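Local coordinates for protein SnoaL-like polyketide cyclase (Agrobacterium tumefaciens str. C58, PDB 3EHC) that is of unknown function but belongs to the SnoaL-like polyketide cyclases of the NTF2 clan and may bind or convert a small molecule, at residues Leu5-Leu13 and Leu65-Leu76; Leu89-Glu100 and Ser116-Leu127. All coordinates share one frame; numbering follows the deposited sequence.

Contact 1 of 2, residues Leu5-Leu13 and Leu65-Leu76; sequences LNDIYLAYL and LVSDATRLAARL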
# COMPACT_ATOMS: atom_id res chain seq x y z
N LEU B 5 15.34 -7.08 -9.73
CA LEU B 5 14.56 -5.87 -9.51
C LEU B 5 14.84 -5.29 -8.14
O LEU B 5 14.87 -4.08 -7.98
CB LEU B 5 13.08 -6.12 -9.69
CG LEU B 5 12.62 -6.15 -11.14
CD1 LEU B 5 11.08 -6.06 -11.13
CD2 LEU B 5 13.24 -5.03 -12.00
N ASN B 6 15.03 -6.15 -7.14
CA ASN B 6 15.34 -5.68 -5.78
C ASN B 6 16.61 -4.81 -5.73
O ASN B 6 16.61 -3.74 -5.09
CB ASN B 6 15.46 -6.83 -4.77
CG ASN B 6 14.14 -7.21 -4.11
OD1 ASN B 6 13.05 -6.78 -4.50
ND2 ASN B 6 14.23 -8.06 -3.10
N ASP B 7 17.66 -5.25 -6.43
CA ASP B 7 18.90 -4.51 -6.50
C ASP B 7 18.73 -3.19 -7.22
O ASP B 7 19.23 -2.18 -6.73
CB ASP B 7 19.99 -5.34 -7.16
CG ASP B 7 20.37 -6.53 -6.34
OD1 ASP B 7 20.49 -6.41 -5.12
OD2 ASP B 7 20.57 -7.60 -6.93
N ILE B 8 18.05 -3.21 -8.38
CA ILE B 8 17.76 -1.99 -9.17
C ILE B 8 16.99 -0.97 -8.29
O ILE B 8 17.34 0.21 -8.22
CB ILE B 8 16.99 -2.33 -10.47
CG1 ILE B 8 17.78 -3.35 -11.32
CG2 ILE B 8 16.73 -1.08 -11.26
CD1 ILE B 8 17.00 -4.04 -12.40
N TYR B 9 15.97 -1.47 -7.57
CA TYR B 9 15.15 -0.64 -6.73
C TYR B 9 15.93 0.01 -5.58
O TYR B 9 15.75 1.20 -5.33
CB TYR B 9 13.98 -1.46 -6.16
CG TYR B 9 13.00 -0.59 -5.41
CD1 TYR B 9 12.30 0.42 -6.08
CD2 TYR B 9 12.75 -0.77 -4.04
CE1 TYR B 9 11.39 1.22 -5.42
CE2 TYR B 9 11.84 0.05 -3.36
CZ TYR B 9 11.16 1.04 -4.07
OH TYR B 9 10.24 1.85 -3.45
N LEU B 10 16.75 -0.77 -4.88
CA LEU B 10 17.53 -0.22 -3.77
C LEU B 10 18.55 0.81 -4.28
O LEU B 10 18.81 1.79 -3.58
CB LEU B 10 18.17 -1.32 -2.92
CG LEU B 10 17.24 -2.22 -2.09
CD1 LEU B 10 18.03 -3.25 -1.32
CD2 LEU B 10 16.40 -1.44 -1.13
N ALA B 11 19.09 0.61 -5.50
CA ALA B 11 19.97 1.60 -6.15
C ALA B 11 19.18 2.87 -6.50
O ALA B 11 19.67 3.97 -6.36
CB ALA B 11 20.64 0.99 -7.39
N TYR B 12 17.93 2.71 -6.92
CA TYR B 12 17.03 3.85 -7.20
C TYR B 12 16.78 4.67 -5.94
O TYR B 12 16.88 5.90 -5.97
CB TYR B 12 15.71 3.35 -7.83
CG TYR B 12 14.51 4.27 -7.75
CD1 TYR B 12 14.43 5.42 -8.53
CD2 TYR B 12 13.42 3.96 -6.94
CE1 TYR B 12 13.30 6.26 -8.47
CE2 TYR B 12 12.31 4.79 -6.86
CZ TYR B 12 12.25 5.94 -7.64
OH TYR B 12 11.13 6.77 -7.56
N LEU B 13 16.48 3.99 -4.84
CA LEU B 13 16.25 4.66 -3.55
C LEU B 13 17.50 5.37 -3.07
O LEU B 13 17.41 6.46 -2.50
CB LEU B 13 15.74 3.68 -2.48
CG LEU B 13 14.36 3.06 -2.64
CD1 LEU B 13 13.99 2.27 -1.40
CD2 LEU B 13 13.30 4.10 -3.00
N LEU B 65 10.12 -5.65 0.89
CA LEU B 65 10.17 -5.72 -0.57
C LEU B 65 9.67 -7.11 -1.03
O LEU B 65 10.12 -8.14 -0.51
CB LEU B 65 11.59 -5.54 -1.12
CG LEU B 65 12.38 -4.25 -0.97
CD1 LEU B 65 13.73 -4.44 -1.69
CD2 LEU B 65 11.59 -3.04 -1.52
N VAL B 66 8.72 -7.13 -1.97
CA VAL B 66 8.27 -8.35 -2.62
C VAL B 66 8.35 -8.13 -4.13
O VAL B 66 7.85 -7.14 -4.66
CB VAL B 66 6.82 -8.73 -2.29
CG1 VAL B 66 6.59 -10.18 -2.68
CG2 VAL B 66 6.46 -8.49 -0.82
N SER B 67 8.98 -9.05 -4.83
CA SER B 67 9.13 -8.88 -6.27
C SER B 67 9.18 -10.18 -7.06
O SER B 67 9.53 -11.26 -6.54
CB SER B 67 10.35 -8.01 -6.60
OG SER B 67 11.54 -8.59 -6.09
N ASP B 68 8.85 -10.06 -8.33
CA ASP B 68 9.01 -11.16 -9.28
C ASP B 68 9.79 -10.65 -10.51
O ASP B 68 10.61 -9.74 -10.39
CB ASP B 68 7.67 -11.84 -9.61
CG ASP B 68 6.64 -10.88 -10.18
OD1 ASP B 68 7.02 -9.91 -10.87
OD2 ASP B 68 5.42 -11.10 -9.93
N ALA B 69 9.54 -11.23 -11.68
CA ALA B 69 10.33 -10.86 -12.84
C ALA B 69 10.03 -9.42 -13.29
O ALA B 69 10.95 -8.72 -13.71
CB ALA B 69 10.09 -11.84 -13.99
N THR B 70 8.77 -9.00 -13.19
CA THR B 70 8.35 -7.72 -13.77
C THR B 70 7.85 -6.70 -12.77
O THR B 70 7.73 -5.53 -13.12
CB THR B 70 7.28 -7.91 -14.90
OG1 THR B 70 6.07 -8.45 -14.35
CG2 THR B 70 7.83 -8.85 -16.01
N ARG B 71 7.57 -7.12 -11.54
CA ARG B 71 6.92 -6.22 -10.60
C ARG B 71 7.59 -6.21 -9.23
O ARG B 71 8.17 -7.20 -8.81
CB ARG B 71 5.45 -6.61 -10.46
CG ARG B 71 4.64 -6.52 -11.75
CD ARG B 71 3.17 -6.90 -11.47
NE ARG B 71 2.24 -5.86 -11.94
CZ ARG B 71 1.49 -5.93 -13.04
NH1 ARG B 71 1.54 -7.00 -13.83
NH2 ARG B 71 0.70 -4.91 -13.37
N LEU B 72 7.49 -5.07 -8.55
CA LEU B 72 8.00 -4.94 -7.17
C LEU B 72 6.98 -4.18 -6.33
O LEU B 72 6.40 -3.19 -6.80
CB LEU B 72 9.40 -4.28 -7.13
CG LEU B 72 10.07 -4.04 -5.76
CD1 LEU B 72 11.56 -4.15 -5.86
CD2 LEU B 72 9.66 -2.65 -5.17
N ALA B 73 6.72 -4.68 -5.13
CA ALA B 73 5.90 -3.99 -4.14
C ALA B 73 6.80 -3.65 -2.95
O ALA B 73 7.54 -4.52 -2.45
CB ALA B 73 4.76 -4.88 -3.71
N ALA B 74 6.74 -2.39 -2.50
CA ALA B 74 7.55 -1.91 -1.36
C ALA B 74 6.66 -1.32 -0.26
O ALA B 74 5.72 -0.59 -0.54
CB ALA B 74 8.57 -0.85 -1.83
N ARG B 75 6.94 -1.69 1.00
CA ARG B 75 6.51 -0.92 2.15
C ARG B 75 7.69 -0.05 2.57
O ARG B 75 8.69 -0.56 3.03
CB ARG B 75 6.07 -1.82 3.30
CG ARG B 75 5.72 -1.08 4.57
CD ARG B 75 5.29 -2.14 5.60
NE ARG B 75 5.27 -1.64 6.96
CZ ARG B 75 4.27 -0.93 7.46
NH1 ARG B 75 3.18 -0.64 6.74
NH2 ARG B 75 4.33 -0.54 8.70
N LEU B 76 7.53 1.26 2.40
CA LEU B 76 8.51 2.26 2.75
C LEU B 76 8.03 2.94 4.02
O LEU B 76 6.84 3.26 4.13
CB LEU B 76 8.56 3.33 1.65
CG LEU B 76 8.85 2.84 0.23
CD1 LEU B 76 8.56 3.90 -0.84
CD2 LEU B 76 10.27 2.43 0.26
O HOH W 1 12.23 -9.63 -1.92
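Y9 reaches from helix 5-13 down onto the hairpin of strands 65-67 and 71-76. Its CG lies anti to the backbone N (chi1 -172°), which sends the ring toward the sheet. CB meets CD1 of L72 at 3.6 Å. The ring then lies against the other methyl of the same leucine. L72 CD2 sits 3.8 Å from the ring centroid, almost on the ring normal, in a CH-pi contact. L13 CG covers the opposite face, nearer the rim. Further out, Y9 CD2 and CE2 meet L65 CD2, and CE2 lies 3.7 Å from A74 CB. At the tip, Y9 OH touches A74 CB and the methyls of L76. Its hydrogen-bond partner is the hydroxyl of Y104, on strand 96-107.

N6 makes the polar contact. S67 OG donates to N6 OD1 at 2.8 Å, from well above the carbonyl plane and not on a lone pair. N6 ND2 donates a hydrogen bond to a water, which donates in turn to L65 O. The amide is thus tied to strand 65-67 at both ends. L65 CD1 packs on N6 CG at 3.7 Å.

L5 lies over the hairpin turn, its CD1 against the backbone of T70 and R71. In that turn D68 OD1 accepts from T70 N, an Asx turn, and from R71 N, which extends it to an Asx motif. The two N-H groups come from opposite faces of the carboxylate plane. The helix crosses strand 71-76 at -52°. This is a helix packed across a beta hairpin, as in the alpha+beta cone of the NTF2-like fold.

Contact 2 of 2, residues Leu89-Glu100 and Ser116-Leu127; sequences LPVNGRRVQFCE and SVLDKVAIERQL. With SO4 (sulfate ion), chain G.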
# COMPACT_ATOMS: atom_id res chain seq x y z
N LEU B 89 -2.78 18.45 5.37
CA LEU B 89 -2.71 18.47 6.81
C LEU B 89 -1.70 19.54 7.22
O LEU B 89 -0.62 19.61 6.64
CB LEU B 89 -2.23 17.11 7.32
CG LEU B 89 -3.20 15.96 7.06
CD1 LEU B 89 -2.59 14.61 7.51
CD2 LEU B 89 -4.54 16.31 7.74
N PRO B 90 -2.04 20.39 8.22
CA PRO B 90 -1.07 21.41 8.66
C PRO B 90 0.05 20.86 9.56
O PRO B 90 0.13 21.19 10.73
CB PRO B 90 -1.95 22.47 9.34
CG PRO B 90 -3.12 21.73 9.82
CD PRO B 90 -3.31 20.51 8.95
N VAL B 91 0.91 20.00 9.00
CA VAL B 91 1.97 19.37 9.77
C VAL B 91 2.92 20.42 10.34
O VAL B 91 3.30 20.36 11.51
CB VAL B 91 2.76 18.34 8.94
CG1 VAL B 91 3.91 17.74 9.76
CG2 VAL B 91 1.81 17.25 8.47
N ASN B 92 3.30 21.39 9.52
CA ASN B 92 3.92 22.61 9.99
C ASN B 92 5.16 22.38 10.85
O ASN B 92 5.28 22.93 11.96
CB ASN B 92 2.91 23.45 10.81
CG ASN B 92 1.92 24.17 9.96
OD1 ASN B 92 2.12 24.33 8.77
ND2 ASN B 92 0.85 24.61 10.57
N GLY B 93 6.09 21.57 10.34
CA GLY B 93 7.39 21.41 10.96
C GLY B 93 7.45 20.41 12.08
O GLY B 93 8.45 20.28 12.74
N ARG B 94 6.38 19.68 12.29
CA ARG B 94 6.42 18.58 13.26
C ARG B 94 6.90 17.30 12.58
O ARG B 94 6.55 16.99 11.43
CB ARG B 94 5.07 18.37 13.92
CG ARG B 94 4.78 19.38 15.01
CD ARG B 94 3.34 19.27 15.41
NE ARG B 94 2.51 19.77 14.34
CZ ARG B 94 1.18 19.77 14.35
NH1 ARG B 94 0.49 19.30 15.36
NH2 ARG B 94 0.56 20.27 13.31
N ARG B 95 7.68 16.54 13.34
CA ARG B 95 8.16 15.23 12.91
C ARG B 95 7.05 14.18 12.97
O ARG B 95 6.36 14.04 13.99
CB ARG B 95 9.32 14.77 13.79
CG ARG B 95 9.81 13.36 13.46
CD ARG B 95 11.12 13.04 14.14
NE ARG B 95 12.20 13.64 13.35
CZ ARG B 95 13.16 12.97 12.71
NH1 ARG B 95 13.24 11.64 12.80
NH2 ARG B 95 14.10 13.63 11.99
N VAL B 96 6.88 13.43 11.88
CA VAL B 96 5.79 12.46 11.79
C VAL B 96 6.32 11.20 11.14
O VAL B 96 7.28 11.25 10.39
CB VAL B 96 4.56 13.02 11.00
CG1 VAL B 96 3.78 14.14 11.82
CG2 VAL B 96 4.97 13.52 9.62
N GLN B 97 5.73 10.06 11.49
CA GLN B 97 6.08 8.78 10.92
C GLN B 97 4.87 8.22 10.16
O GLN B 97 3.75 8.22 10.66
CB GLN B 97 6.52 7.76 11.97
CG GLN B 97 7.78 8.12 12.72
CD GLN B 97 7.49 9.10 13.81
OE1 GLN B 97 6.47 8.99 14.46
NE2 GLN B 97 8.36 10.10 13.99
N PHE B 98 5.10 7.77 8.95
CA PHE B 98 4.04 7.17 8.16
C PHE B 98 4.65 6.28 7.10
O PHE B 98 5.80 6.44 6.72
CB PHE B 98 3.20 8.25 7.47
CG PHE B 98 3.99 9.16 6.58
CD1 PHE B 98 4.62 10.28 7.10
CD2 PHE B 98 4.10 8.91 5.23
CE1 PHE B 98 5.36 11.10 6.30
CE2 PHE B 98 4.83 9.75 4.43
CZ PHE B 98 5.46 10.85 4.96
N CYS B 99 3.86 5.33 6.62
CA CYS B 99 4.33 4.44 5.57
C CYS B 99 3.66 4.74 4.25
O CYS B 99 2.62 5.38 4.19
CB CYS B 99 4.09 2.98 5.96
SG CYS B 99 5.12 2.42 7.28
N GLU B 100 4.31 4.27 3.19
CA GLU B 100 3.79 4.29 1.84
C GLU B 100 3.87 2.85 1.31
O GLU B 100 4.90 2.19 1.46
CB GLU B 100 4.63 5.20 0.95
CG GLU B 100 4.07 5.39 -0.47
CD GLU B 100 5.06 6.08 -1.41
OE1 GLU B 100 6.07 6.63 -0.94
OE2 GLU B 100 4.82 6.07 -2.64
N SER B 116 0.76 4.12 -5.86
CA SER B 116 1.19 4.41 -4.51
C SER B 116 0.02 4.85 -3.63
O SER B 116 -0.86 5.58 -4.07
CB SER B 116 2.27 5.49 -4.55
OG SER B 116 2.37 6.12 -3.30
N VAL B 117 0.02 4.38 -2.38
CA VAL B 117 -0.92 4.84 -1.35
C VAL B 117 -0.10 5.20 -0.10
O VAL B 117 0.71 4.39 0.36
CB VAL B 117 -2.03 3.75 -1.04
CG1 VAL B 117 -2.92 4.22 0.01
CG2 VAL B 117 -2.84 3.42 -2.29
N LEU B 118 -0.29 6.41 0.42
CA LEU B 118 0.32 6.88 1.68
C LEU B 118 -0.67 6.76 2.86
O LEU B 118 -1.88 6.87 2.67
CB LEU B 118 0.77 8.34 1.54
CG LEU B 118 1.98 8.59 0.63
CD1 LEU B 118 1.94 10.00 0.00
CD2 LEU B 118 3.26 8.41 1.40
N ASP B 119 -0.14 6.51 4.06
CA ASP B 119 -0.96 6.35 5.25
C ASP B 119 -1.25 7.72 5.88
O ASP B 119 -0.60 8.13 6.86
CB ASP B 119 -0.29 5.38 6.24
CG ASP B 119 -1.22 4.94 7.38
OD1 ASP B 119 -2.42 5.30 7.38
OD2 ASP B 119 -0.74 4.25 8.28
N LYS B 120 -2.26 8.39 5.33
CA LYS B 120 -2.74 9.66 5.80
C LYS B 120 -3.31 9.54 7.20
O LYS B 120 -3.13 10.46 8.01
CB LYS B 120 -3.75 10.27 4.81
CG LYS B 120 -4.32 11.61 5.23
CD LYS B 120 -4.94 12.40 4.12
CE LYS B 120 -5.45 13.73 4.64
NZ LYS B 120 -6.08 14.57 3.59
N VAL B 121 -3.98 8.43 7.49
CA VAL B 121 -4.60 8.23 8.80
C VAL B 121 -3.54 8.30 9.93
O VAL B 121 -3.83 8.84 10.96
CB VAL B 121 -5.48 6.93 8.85
CG1 VAL B 121 -6.12 6.76 10.19
CG2 VAL B 121 -6.60 7.00 7.76
N ALA B 122 -2.35 7.74 9.70
CA ALA B 122 -1.23 7.74 10.66
C ALA B 122 -0.82 9.17 10.99
O ALA B 122 -0.59 9.51 12.15
CB ALA B 122 -0.01 6.93 10.10
N ILE B 123 -0.77 10.02 9.97
CA ILE B 123 -0.42 11.42 10.16
C ILE B 123 -1.53 12.17 10.94
O ILE B 123 -1.23 12.95 11.84
CB ILE B 123 -0.12 12.17 8.82
CG1 ILE B 123 0.93 11.43 7.99
CG2 ILE B 123 0.37 13.68 9.09
CD1 ILE B 123 1.18 12.09 6.56
N GLU B 124 -2.78 11.95 10.56
CA GLU B 124 -3.93 12.55 11.24
C GLU B 124 -3.92 12.27 12.74
O GLU B 124 -4.14 13.18 13.55
CB GLU B 124 -5.24 12.06 10.58
CG GLU B 124 -5.50 12.70 9.22
CD GLU B 124 -6.67 12.04 8.41
OE1 GLU B 124 -7.18 10.95 8.78
OE2 GLU B 124 -7.10 12.63 7.40
N ARG B 125 -3.68 11.01 13.07
CA ARG B 125 -3.56 10.61 14.45
C ARG B 125 -2.47 11.29 15.22
O ARG B 125 -2.65 11.58 16.37
CB ARG B 125 -3.34 9.11 14.53
CG ARG B 125 -4.60 8.39 14.32
CD ARG B 125 -4.42 6.93 14.44
NE ARG B 125 -5.59 6.25 13.89
CZ ARG B 125 -5.57 5.03 13.38
NH1 ARG B 125 -4.42 4.35 13.35
NH2 ARG B 125 -6.69 4.49 12.91
N GLN B 126 -1.32 11.51 14.58
CA GLN B 126 -0.20 12.19 15.22
C GLN B 126 -0.44 13.67 15.49
O GLN B 126 0.09 14.20 16.44
CB GLN B 126 1.06 11.99 14.40
CG GLN B 126 1.59 10.61 14.54
CD GLN B 126 2.62 10.24 13.49
OE1 GLN B 126 3.81 10.60 13.59
NE2 GLN B 126 2.19 9.46 12.51
N LEU B 127 -1.26 14.31 14.65
CA LEU B 127 -1.61 15.71 14.83
C LEU B 127 -2.84 15.89 15.72
O LEU B 127 -3.11 17.00 16.20
CB LEU B 127 -1.90 16.38 13.46
CG LEU B 127 -0.87 16.29 12.35
CD1 LEU B 127 -1.28 17.20 11.20
CD2 LEU B 127 0.54 16.58 12.85
S SO4 G . -5.15 0.57 12.04
O1 SO4 G . -4.93 0.16 13.44
O2 SO4 G . -3.94 1.19 11.50
O3 SO4 G . -6.25 1.54 11.94
O4 SO4 G . -5.53 -0.60 11.24
O HOH W 2 1.97 4.00 8.53
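Q126 on helix 120-127 pairs its side-chain amide with the backbone of Q97. Q97 N donates to Q126 OE1 at 2.9 Å, and Q126 NE2 donates to Q97 O at 2.7 Å. Both bonds are nearly straight and lie in the carbonyl plane of the acceptor, on a lone pair. The amide so copies the edge of a neighbouring strand. NE2 also donates to A122 O one turn back, from above that carbonyl plane, which fixes the rotation of the amide.

Beside this, I123 puts CD1 over one face of the F98 ring, 4.2 Å from its centroid. CG of F98 stands between its own N and carbonyl carbon (chi1 58°), which brings the ring over to the helix. L118 CD2 meets the ring at its edge. I123 CG2 presses on L89 CD1 at 3.5 Å, a tight fit. L127 splits its methyls: CD1 packs on L89 and V91, and CD2 lies over the face of the R94 guanidinium, 3.6 Å from CZ. That group is held by V91 O, which receives NE and NH2 side-on within a type I' turn.

Where strand leads to helix, D119 N donates to C99 O at 3.0 Å. The D119 side chain caps the helix through a weak bond to A122 N, and a water links D119 OD2 to C99 N. E100 and L118 form a non-hydrogen-bonded antiparallel pair, and S116 OG donates to E100 OE2.

Further out, F98 meets the rings of F78 and F86, and E124 bridges to K120 of the second subunit. The helix packs at the open end of the 96-107/110-118 hairpin, away from its turn. It continues beyond strand 110-118 in roughly its direction, antiparallel to strand 96-100, and faces the dimer partner.

The two contacts follow each other along the chain: contact 1 closes at L76 before contact 2 opens at L89. Their centres are about 24 Å apart, on opposite sides of the chain's centre. They share one mixed sheet, in which strands 71-80 and 96-107 are neighbours. They touch there, where E100 N and L76 O make a probable hydrogen bond of 2.9 Å and R75 packs on C99. Contact 1 sets the N-terminal helix on the sheet, and contact 2 packs the C-terminal helix against the start of strand 96-107. Both reach the second subunit, contact 1 through its strands and contact 2 through V117, D119 and helix 120-127.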